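Local coordinates for protein tryptophan synthase alpha chain (Campylobacter jejuni, PDB 3THA) that probably cleaves indoleglycerol phosphate to indole and glyceraldehyde 3-phosphate as the alpha subunit of tryptophan synthase, in the last step of tryptophan biosynthesis, at residues 90-95 with 117-122; 166-171 with 198-203; 49-54 with 96-101. All coordinates share one frame; numbering follows the deposited sequence.

Contact 1: residues 90-95 with 117-122; sequences ALVFMV and ICALIV
Strands 90-94 and 117-121 run side by side in the same direction, their axes 4.6 Å apart at closest approach and turned 22° from each other. Phe-93 supplies both of its backbone polar atoms to the neighbouring strand: its N makes a weak bond to Ala-119 O, and its O accepts from Ile-121 N at 2.8 Å. Before it, Cys-118 N meets Leu-91 O nearly head-on at 2.9 Å; after it, Val-95 N reaches Ile-121 O. On one face of the sheet the Phe-93 ring is the main feature. Ile-117 sets CD1 over the centre of that ring, 3.8 Å from the centroid and almost on its normal, a CH-pi contact made with the two side chains crossing at about a right angle. Ile-117 CG1, anti to its carbonyl carbon (chi1 -54°), lies 3.8 Å from Phe-93 CE2, and chi2 of -82° turns CD1 over the ring. Leu-120 takes a different position, putting CD2 at the ring's edge and against Phe-93 CB. The other face carries Val-92, Met-94, Ala-119 and Ile-121. Here Val-92 splits its branches, CG2 resting on Ala-119 CB at 3.7 Å and CG1 on Ile-121 CG1, while the extended selenomethionine Met-94 brings SE to Ile-121 CD1 at 4.0 Å. Phe-93 also packs on Phe-79 and Leu-82 of helix 75-83, whereas Met-94 and Ile-121 touch Glu-46, a predicted proton acceptor. This is the pairing of the third and fourth strands of the TIM barrel: the Phe-93 face turns to the surrounding helices, and the Ile-121 face lines the barrel interior beside the probable active site.

Contact 2: residues 166-171 with 198-203; sequences GFIYLL and TNLPIF
Phe-167 and Phe-203 are brought together by unlike first torsions. In Phe-167, CG sits between the backbone N and the carbonyl carbon (chi1 66°), whereas Phe-203 CG is anti to its carbonyl carbon (chi1 -56°). The side chains cross at about a right angle, but the ring planes are only 31° apart, an oblique pairing with centroids 4.5 Å from each other. Phe-203 CD2 lies over one face of the Phe-167 ring, displaced toward the rim, and Phe-167 CB in turn sits over a face of the Phe-203 ring, 4.0 Å from its centroid, as a CH-pi contact. Pro-201 closes in beside this pair, its CG meeting Phe-167 CB and lying 3.5 Å from Gly-166 O. On the other side of the sheet Ile-168 crosses Leu-200 at about a right angle, CD1 touching CD1 at 4.0 Å, and meets the methyl CG2 of Thr-198 tip to tip. Farther along, Leu-170 CB packs on Ile-202 CG2. Three backbone bonds hold the register. Ile-168 N donates to Pro-201 O at 2.8 Å; Phe-203 N donates to Ile-168 O at 3.1 Å in an essentially straight bond; Leu-170 N approaches Phe-203 O tilted from the carbonyl plane. Gly-166 takes backbone angles of a kind open to glycine. Helix 180-195 covers Leu-170 and Ile-202, while Phe-167 packs edge-to-face on Phe-7 and Tyr-169 lies near Glu-46, a predicted proton acceptor. Parallel strands 168-171 and 202-205, connected through that helix, form a classic beta-alpha-beta unit of the TIM barrel, with Phe-167, Tyr-169 and Phe-203 on its inward side.

Contact 3: residues 49-54 with 96-101; sequences VAYSDP and YYNLIF
Val-49 begins the contact, its CB 3.8 Å from Leu-99 CD1 with the two side chains crossing at about a right angle. Ala-50 adds little here and packs instead on helix 60-70. Tyr-51 does most of the work. Its CB rests on Leu-99 CG at 3.6 Å, and its CG is anti to the backbone N (chi1 170°), which places it 3.9 Å from Leu-99 CA; the side chain crosses that of Asn-98 obliquely. There Asn-98 OD1 lies at the ring's edge, 3.6 Å from Tyr-51 CD1, with the amide and ring planes 54° apart. The same oxygen takes a bond from a water at 3.0 Å, and that water accepts from Tyr-51 N, also at 3.0 Å. Ser-52 is marginal, its CB 4.4 Å from Asn-98 ND2. Beyond it, Asp-53 forms a salt bridge with Lys-66 and a hydrogen bond with Ser-149 of the second subunit. Asn-98 ND2 is likewise engaged there, by the backbone O of Glu-124 of that subunit. The chemistry thus divides in two: leucine against valine and tyrosine CB gives an apolar footing, whereas the polar join depends on one bridging water, with Asn-98 serving the loop through OD1 and the subunit interface through ND2.

How the contacts relate
Contacts 1 and 2 are buried strand pairs of the same closed parallel barrel; contact 3 is a partly buried loop-to-helix junction farther out. The first two rely on direct backbone bonds and apolar side chains, the third on a small apolar patch and a water. Contacts 1 and 2 meet within the barrel, where Ile-121 CD1 packs on Tyr-169 CE2 at 3.8 Å. Segment 96-101 of contact 3 follows directly on strand 90-94, and Val-49 CG2 touches Val-95 CG1 at 3.8 Å as well as the Phe-93 ring. Contacts 2 and 3 do not touch, with nearest atoms about 11 Å apart; all three reach the second subunit, contact 1 through Met-94 alone.

Contact 1: residues 90-95 with 117-122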
loop_
_atom_site.group_PDB
_atom_site.type_symbol
_atom_site.label_atom_id
_atom_site.label_comp_id
_atom_site.label_asym_id
_atom_site.label_seq_id
_atom_site.Cartn_x
_atom_site.Cartn_y
_atom_site.Cartn_z
ATOM N N ALA B 90 12.086 -9.285 -19.296
ATOM C CA ALA B 90 11.037 -9.942 -18.522
ATOM C C ALA B 90 10.013 -8.943 -18.007
ATOM O O ALA B 90 10.382 -7.920 -17.389
ATOM C CB ALA B 90 11.629 -10.741 -17.359
ATOM N N LEU B 91 8.738 -9.274 -18.223
ATOM C CA LEU B 91 7.616 -8.503 -17.725
ATOM C C LEU B 91 6.908 -9.219 -16.553
ATOM O O LEU B 91 6.518 -10.386 -16.652
ATOM C CB LEU B 91 6.655 -8.212 -18.871
ATOM C CG LEU B 91 7.283 -7.435 -20.043
ATOM C CD1 LEU B 91 6.295 -7.242 -21.176
ATOM C CD2 LEU B 91 7.869 -6.064 -19.573
ATOM N N VAL B 92 6.781 -8.505 -15.439
ATOM C CA VAL B 92 6.219 -9.034 -14.214
ATOM C C VAL B 92 5.114 -8.077 -13.710
ATOM O O VAL B 92 5.362 -6.886 -13.507
ATOM C CB VAL B 92 7.325 -9.182 -13.123
ATOM C CG1 VAL B 92 6.721 -9.438 -11.743
ATOM C CG2 VAL B 92 8.241 -10.340 -13.477
ATOM N N PHE B 93 3.894 -8.588 -13.540
ATOM C CA PHE B 93 2.862 -7.809 -12.895
ATOM C C PHE B 93 3.130 -7.659 -11.417
ATOM O O PHE B 93 3.546 -8.593 -10.741
ATOM C CB PHE B 93 1.495 -8.429 -13.080
ATOM C CG PHE B 93 0.819 -8.026 -14.337
ATOM C CD1 PHE B 93 0.882 -6.712 -14.791
ATOM C CD2 PHE B 93 0.101 -8.950 -15.064
ATOM C CE1 PHE B 93 0.250 -6.327 -15.962
ATOM C CE2 PHE B 93 -0.531 -8.585 -16.266
ATOM C CZ PHE B 93 -0.464 -7.278 -16.700
HETATM N N MSE B 94 2.896 -6.466 -10.911
HETATM C CA MSE B 94 2.759 -6.262 -9.497
HETATM C C MSE B 94 1.433 -5.531 -9.372
HETATM O O MSE B 94 1.324 -4.396 -9.753
HETATM C CB MSE B 94 3.938 -5.471 -8.959
HETATM C CG MSE B 94 3.831 -5.006 -7.555
HETATM SE SE MSE B 94 5.679 -4.837 -6.947
HETATM C CE MSE B 94 5.419 -3.940 -5.309
ATOM N N VAL B 95 0.414 -6.233 -8.899
ATOM C CA VAL B 95 -0.918 -5.690 -8.701
ATOM C C VAL B 95 -1.454 -6.177 -7.361
ATOM O O VAL B 95 -1.033 -7.191 -6.854
ATOM C CB VAL B 95 -1.915 -6.203 -9.814
ATOM C CG1 VAL B 95 -1.578 -5.619 -11.164
ATOM C CG2 VAL B 95 -1.911 -7.703 -9.895
ATOM N N ILE B 117 3.809 -11.935 -19.913
ATOM C CA ILE B 117 4.046 -11.781 -18.487
ATOM C C ILE B 117 4.490 -13.143 -17.919
ATOM O O ILE B 117 3.873 -14.187 -18.201
ATOM C CB ILE B 117 2.781 -11.296 -17.761
ATOM C CG1 ILE B 117 2.235 -10.007 -18.423
ATOM C CG2 ILE B 117 3.023 -11.224 -16.227
ATOM C CD1 ILE B 117 2.898 -8.658 -18.021
ATOM N N CYS B 118 5.553 -13.127 -17.117
ATOM C CA CYS B 118 6.183 -14.365 -16.660
ATOM C C CYS B 118 6.029 -14.562 -15.162
ATOM O O CYS B 118 6.364 -15.633 -14.663
ATOM C CB CYS B 118 7.675 -14.369 -17.040
ATOM S SG CYS B 118 8.641 -13.229 -16.020
ATOM N N ALA B 119 5.550 -13.537 -14.438
ATOM C CA ALA B 119 5.388 -13.621 -12.970
ATOM C C ALA B 119 4.472 -12.556 -12.389
ATOM O O ALA B 119 4.355 -11.459 -12.943
ATOM C CB ALA B 119 6.724 -13.531 -12.298
ATOM N N LEU B 120 3.879 -12.846 -11.230
ATOM C CA LEU B 120 3.047 -11.892 -10.529
ATOM C C LEU B 120 3.605 -11.706 -9.159
ATOM O O LEU B 120 3.995 -12.673 -8.525
ATOM C CB LEU B 120 1.640 -12.438 -10.347
ATOM C CG LEU B 120 0.926 -13.117 -11.520
ATOM C CD1 LEU B 120 -0.366 -13.752 -11.018
ATOM C CD2 LEU B 120 0.598 -12.106 -12.608
ATOM N N ILE B 121 3.627 -10.467 -8.689
ATOM C CA ILE B 121 3.859 -10.158 -7.312
ATOM C C ILE B 121 2.551 -9.536 -6.793
ATOM O O ILE B 121 2.081 -8.534 -7.341
ATOM C CB ILE B 121 4.939 -9.092 -7.191
ATOM C CG1 ILE B 121 6.188 -9.489 -7.980
ATOM C CG2 ILE B 121 5.260 -8.767 -5.713
ATOM C CD1 ILE B 121 7.241 -8.406 -8.028
ATOM N N VAL B 122 1.964 -10.094 -5.734
ATOM C CA VAL B 122 0.705 -9.560 -5.209
ATOM C C VAL B 122 0.944 -9.100 -3.778
ATOM O O VAL B 122 1.039 -9.935 -2.851
ATOM C CB VAL B 122 -0.458 -10.588 -5.264
ATOM C CG1 VAL B 122 -1.764 -9.891 -4.954
ATOM C CG2 VAL B 122 -0.545 -11.299 -6.690
#

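Contact 2: residues 166-171 with 198-203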
loop_
_atom_site.group_PDB
_atom_site.type_symbol
_atom_site.label_atom_id
_atom_site.label_comp_id
_atom_site.label_asym_id
_atom_site.label_seq_id
_atom_site.Cartn_x
_atom_site.Cartn_y
_atom_site.Cartn_z
ATOM N N GLY B 166 10.429 -18.677 -9.759
ATOM C CA GLY B 166 10.807 -17.329 -10.190
ATOM C C GLY B 166 12.047 -16.773 -9.540
ATOM O O GLY B 166 13.172 -17.127 -9.939
ATOM N N PHE B 167 11.845 -15.927 -8.525
ATOM C CA PHE B 167 12.932 -15.368 -7.729
ATOM C C PHE B 167 12.405 -15.134 -6.329
ATOM O O PHE B 167 11.216 -15.047 -6.153
ATOM C CB PHE B 167 13.499 -14.065 -8.364
ATOM C CG PHE B 167 12.527 -12.884 -8.399
ATOM C CD1 PHE B 167 11.740 -12.645 -9.517
ATOM C CD2 PHE B 167 12.432 -11.994 -7.319
ATOM C CE1 PHE B 167 10.868 -11.551 -9.585
ATOM C CE2 PHE B 167 11.561 -10.860 -7.359
ATOM C CZ PHE B 167 10.782 -10.642 -8.493
ATOM N N ILE B 168 13.276 -15.072 -5.331
ATOM C CA ILE B 168 12.847 -14.694 -4.006
ATOM C C ILE B 168 12.954 -13.194 -3.885
ATOM O O ILE B 168 13.971 -12.604 -4.268
ATOM C CB ILE B 168 13.674 -15.372 -2.882
ATOM C CG1 ILE B 168 13.854 -16.870 -3.173
ATOM C CG2 ILE B 168 12.991 -15.150 -1.524
ATOM C CD1 ILE B 168 12.551 -17.620 -3.310
ATOM N N TYR B 169 11.889 -12.581 -3.359
ATOM C CA TYR B 169 11.840 -11.159 -3.162
ATOM C C TYR B 169 12.194 -10.958 -1.718
ATOM O O TYR B 169 11.330 -11.093 -0.838
ATOM C CB TYR B 169 10.435 -10.652 -3.431
ATOM C CG TYR B 169 10.291 -9.153 -3.740
ATOM C CD1 TYR B 169 10.909 -8.182 -2.943
ATOM C CD2 TYR B 169 9.515 -8.718 -4.817
ATOM C CE1 TYR B 169 10.786 -6.827 -3.226
ATOM C CE2 TYR B 169 9.405 -7.340 -5.123
ATOM C CZ TYR B 169 10.023 -6.412 -4.303
ATOM O OH TYR B 169 9.895 -5.050 -4.554
ATOM N N LEU B 170 13.471 -10.664 -1.470
ATOM C CA LEU B 170 13.967 -10.266 -0.161
ATOM C C LEU B 170 13.767 -8.764 0.143
ATOM O O LEU B 170 14.511 -7.919 -0.355
ATOM C CB LEU B 170 15.445 -10.622 -0.002
ATOM C CG LEU B 170 15.958 -10.327 1.416
ATOM C CD1 LEU B 170 15.016 -10.880 2.549
ATOM C CD2 LEU B 170 17.351 -10.825 1.625
ATOM N N LEU B 171 12.787 -8.435 0.977
ATOM C CA LEU B 171 12.635 -7.064 1.421
ATOM C C LEU B 171 13.833 -6.714 2.271
ATOM O O LEU B 171 14.476 -7.589 2.858
ATOM C CB LEU B 171 11.333 -6.858 2.193
ATOM C CG LEU B 171 10.103 -7.270 1.388
ATOM C CD1 LEU B 171 8.852 -7.178 2.202
ATOM C CD2 LEU B 171 9.972 -6.428 0.160
ATOM N N THR B 198 16.900 -22.870 -1.139
ATOM C CA THR B 198 16.565 -22.793 -2.557
ATOM C C THR B 198 17.716 -22.316 -3.439
ATOM O O THR B 198 18.662 -21.652 -2.983
ATOM C CB THR B 198 15.311 -21.933 -2.851
ATOM O OG1 THR B 198 14.889 -22.168 -4.200
ATOM C CG2 THR B 198 15.585 -20.440 -2.648
ATOM N N ASN B 199 17.601 -22.664 -4.716
ATOM C CA ASN B 199 18.582 -22.290 -5.722
ATOM C C ASN B 199 18.164 -21.096 -6.602
ATOM O O ASN B 199 18.959 -20.623 -7.435
ATOM C CB ASN B 199 18.916 -23.528 -6.548
ATOM C CG ASN B 199 19.508 -24.640 -5.685
ATOM O OD1 ASN B 199 20.720 -24.832 -5.661
ATOM N ND2 ASN B 199 18.648 -25.342 -4.928
ATOM N N LEU B 200 16.933 -20.620 -6.395
ATOM C CA LEU B 200 16.364 -19.554 -7.209
ATOM C C LEU B 200 17.099 -18.266 -6.931
ATOM O O LEU B 200 17.655 -18.100 -5.826
ATOM C CB LEU B 200 14.900 -19.328 -6.857
ATOM C CG LEU B 200 13.933 -20.451 -7.192
ATOM C CD1 LEU B 200 12.720 -20.246 -6.325
ATOM C CD2 LEU B 200 13.582 -20.449 -8.700
ATOM N N PRO B 201 17.098 -17.348 -7.918
ATOM C CA PRO B 201 17.698 -16.042 -7.707
ATOM C C PRO B 201 17.043 -15.214 -6.580
ATOM O O PRO B 201 15.835 -15.313 -6.314
ATOM C CB PRO B 201 17.571 -15.367 -9.070
ATOM C CG PRO B 201 16.591 -16.193 -9.840
ATOM C CD PRO B 201 16.731 -17.566 -9.324
ATOM N N ILE B 202 17.874 -14.439 -5.891
ATOM C CA ILE B 202 17.434 -13.570 -4.806
ATOM C C ILE B 202 17.675 -12.123 -5.221
ATOM O O ILE B 202 18.783 -11.759 -5.628
ATOM C CB ILE B 202 18.161 -13.947 -3.467
ATOM C CG1 ILE B 202 18.001 -15.464 -3.220
ATOM C CG2 ILE B 202 17.591 -13.144 -2.262
ATOM C CD1 ILE B 202 18.977 -16.082 -2.259
ATOM N N PHE B 203 16.608 -11.336 -5.195
ATOM C CA PHE B 203 16.599 -9.921 -5.559
ATOM C C PHE B 203 16.130 -9.101 -4.365
ATOM O O PHE B 203 15.095 -9.406 -3.776
ATOM C CB PHE B 203 15.637 -9.625 -6.726
ATOM C CG PHE B 203 15.883 -10.429 -7.998
ATOM C CD1 PHE B 203 17.110 -10.979 -8.298
ATOM C CD2 PHE B 203 14.866 -10.577 -8.924
ATOM C CE1 PHE B 203 17.302 -11.716 -9.470
ATOM C CE2 PHE B 203 15.053 -11.315 -10.110
ATOM C CZ PHE B 203 16.265 -11.889 -10.377
#

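Contact 3: residues 49-54 with 96-101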
loop_
_atom_site.group_PDB
_atom_site.type_symbol
_atom_site.label_atom_id
_atom_site.label_comp_id
_atom_site.label_asym_id
_atom_site.label_seq_id
_atom_site.Cartn_x
_atom_site.Cartn_y
_atom_site.Cartn_z
ATOM N N VAL B 49 -0.175 -1.983 -11.957
ATOM C CA VAL B 49 -1.368 -1.394 -12.529
ATOM C C VAL B 49 -2.058 -0.596 -11.430
ATOM O O VAL B 49 -1.484 -0.438 -10.316
ATOM C CB VAL B 49 -2.274 -2.385 -13.246
ATOM C CG1 VAL B 49 -3.338 -1.634 -14.050
ATOM C CG2 VAL B 49 -1.451 -3.277 -14.211
ATOM N N ALA B 50 -3.217 -0.002 -11.755
ATOM C CA ALA B 50 -4.123 0.569 -10.723
ATOM C C ALA B 50 -5.586 0.066 -10.955
ATOM O O ALA B 50 -6.056 0.096 -12.083
ATOM C CB ALA B 50 -4.031 2.088 -10.726
ATOM N N TYR B 51 -6.264 -0.464 -9.924
ATOM C CA TYR B 51 -7.686 -0.886 -10.084
ATOM C C TYR B 51 -8.624 -0.016 -9.258
ATOM O O TYR B 51 -9.562 0.565 -9.808
ATOM C CB TYR B 51 -7.936 -2.391 -9.794
ATOM C CG TYR B 51 -9.421 -2.759 -9.718
ATOM C CD1 TYR B 51 -9.996 -3.121 -8.509
ATOM C CD2 TYR B 51 -10.260 -2.680 -10.853
ATOM C CE1 TYR B 51 -11.355 -3.442 -8.397
ATOM C CE2 TYR B 51 -11.636 -2.989 -10.758
ATOM C CZ TYR B 51 -12.174 -3.378 -9.516
ATOM O OH TYR B 51 -13.516 -3.695 -9.358
ATOM N N SER B 52 -8.369 0.023 -7.947
ATOM C CA SER B 52 -9.060 0.932 -7.035
ATOM C C SER B 52 -8.068 1.966 -6.510
ATOM O O SER B 52 -6.920 1.638 -6.181
ATOM C CB SER B 52 -9.706 0.166 -5.869
ATOM O OG SER B 52 -10.963 -0.388 -6.235
ATOM N N ASP B 53 -8.513 3.217 -6.430
ATOM C CA ASP B 53 -7.621 4.286 -5.984
ATOM C C ASP B 53 -6.982 4.002 -4.617
ATOM O O ASP B 53 -7.684 3.740 -3.653
ATOM C CB ASP B 53 -8.319 5.635 -5.987
ATOM C CG ASP B 53 -7.366 6.777 -5.696
ATOM O OD1 ASP B 53 -7.744 7.969 -5.883
ATOM O OD2 ASP B 53 -6.223 6.473 -5.282
ATOM N N PRO B 54 -5.636 4.022 -4.558
ATOM C CA PRO B 54 -4.827 3.924 -3.330
ATOM C C PRO B 54 -5.231 4.812 -2.171
ATOM O O PRO B 54 -5.313 6.025 -2.293
ATOM C CB PRO B 54 -3.451 4.316 -3.810
ATOM C CG PRO B 54 -3.423 3.685 -5.203
ATOM C CD PRO B 54 -4.798 3.848 -5.764
ATOM N N TYR B 96 -2.405 -5.456 -6.807
ATOM C CA TYR B 96 -3.144 -5.965 -5.684
ATOM C C TYR B 96 -4.142 -6.967 -6.163
ATOM O O TYR B 96 -4.532 -6.947 -7.340
ATOM C CB TYR B 96 -3.876 -4.858 -5.035
ATOM C CG TYR B 96 -2.985 -3.943 -4.277
ATOM C CD1 TYR B 96 -2.536 -4.305 -3.038
ATOM C CD2 TYR B 96 -2.589 -2.710 -4.800
ATOM C CE1 TYR B 96 -1.767 -3.484 -2.306
ATOM C CE2 TYR B 96 -1.785 -1.866 -4.056
ATOM C CZ TYR B 96 -1.391 -2.273 -2.791
ATOM O OH TYR B 96 -0.601 -1.503 -1.962
ATOM N N TYR B 97 -4.504 -7.865 -5.262
ATOM C CA TYR B 97 -5.401 -8.969 -5.539
ATOM C C TYR B 97 -6.785 -8.522 -6.000
ATOM O O TYR B 97 -7.443 -9.244 -6.759
ATOM C CB TYR B 97 -5.518 -9.874 -4.314
ATOM C CG TYR B 97 -6.130 -11.232 -4.609
ATOM C CD1 TYR B 97 -5.365 -12.266 -5.135
ATOM C CD2 TYR B 97 -7.469 -11.490 -4.329
ATOM C CE1 TYR B 97 -5.916 -13.517 -5.395
ATOM C CE2 TYR B 97 -8.022 -12.732 -4.564
ATOM C CZ TYR B 97 -7.244 -13.741 -5.114
ATOM O OH TYR B 97 -7.798 -14.983 -5.357
ATOM N N ASN B 98 -7.218 -7.340 -5.561
ATOM C CA ASN B 98 -8.526 -6.837 -5.919
ATOM C C ASN B 98 -8.682 -6.701 -7.433
ATOM O O ASN B 98 -9.769 -6.891 -7.962
ATOM C CB ASN B 98 -8.845 -5.523 -5.211
ATOM C CG ASN B 98 -7.831 -4.386 -5.520
ATOM O OD1 ASN B 98 -7.195 -4.326 -6.581
ATOM N ND2 ASN B 98 -7.696 -3.484 -4.580
ATOM N N LEU B 99 -7.605 -6.353 -8.127
ATOM C CA LEU B 99 -7.641 -6.242 -9.552
ATOM C C LEU B 99 -7.899 -7.640 -10.153
ATOM O O LEU B 99 -8.680 -7.797 -11.114
ATOM C CB LEU B 99 -6.314 -5.688 -10.047
ATOM C CG LEU B 99 -6.337 -5.183 -11.492
ATOM C CD1 LEU B 99 -5.221 -4.210 -11.728
ATOM C CD2 LEU B 99 -6.207 -6.284 -12.457
ATOM N N ILE B 100 -7.228 -8.643 -9.585
ATOM C CA ILE B 100 -7.240 -10.005 -10.104
ATOM C C ILE B 100 -8.610 -10.615 -9.859
ATOM O O ILE B 100 -9.290 -11.013 -10.804
ATOM C CB ILE B 100 -6.077 -10.853 -9.511
ATOM C CG1 ILE B 100 -4.713 -10.216 -9.885
ATOM C CG2 ILE B 100 -6.167 -12.334 -9.943
ATOM C CD1 ILE B 100 -3.476 -11.088 -9.590
ATOM N N PHE B 101 -9.024 -10.652 -8.601
ATOM C CA PHE B 101 -10.382 -11.020 -8.237
ATOM C C PHE B 101 -11.523 -10.519 -9.136
ATOM O O PHE B 101 -12.423 -11.282 -9.487
ATOM C CB PHE B 101 -10.656 -10.571 -6.813
ATOM C CG PHE B 101 -11.907 -11.137 -6.235
ATOM C CD1 PHE B 101 -13.132 -10.480 -6.420
ATOM C CD2 PHE B 101 -11.864 -12.326 -5.508
ATOM C CE1 PHE B 101 -14.308 -11.011 -5.896
ATOM C CE2 PHE B 101 -13.018 -12.868 -4.952
ATOM C CZ PHE B 101 -14.259 -12.209 -5.149
HETATM O O HOH W 1 -5.544 -1.966 -7.457
#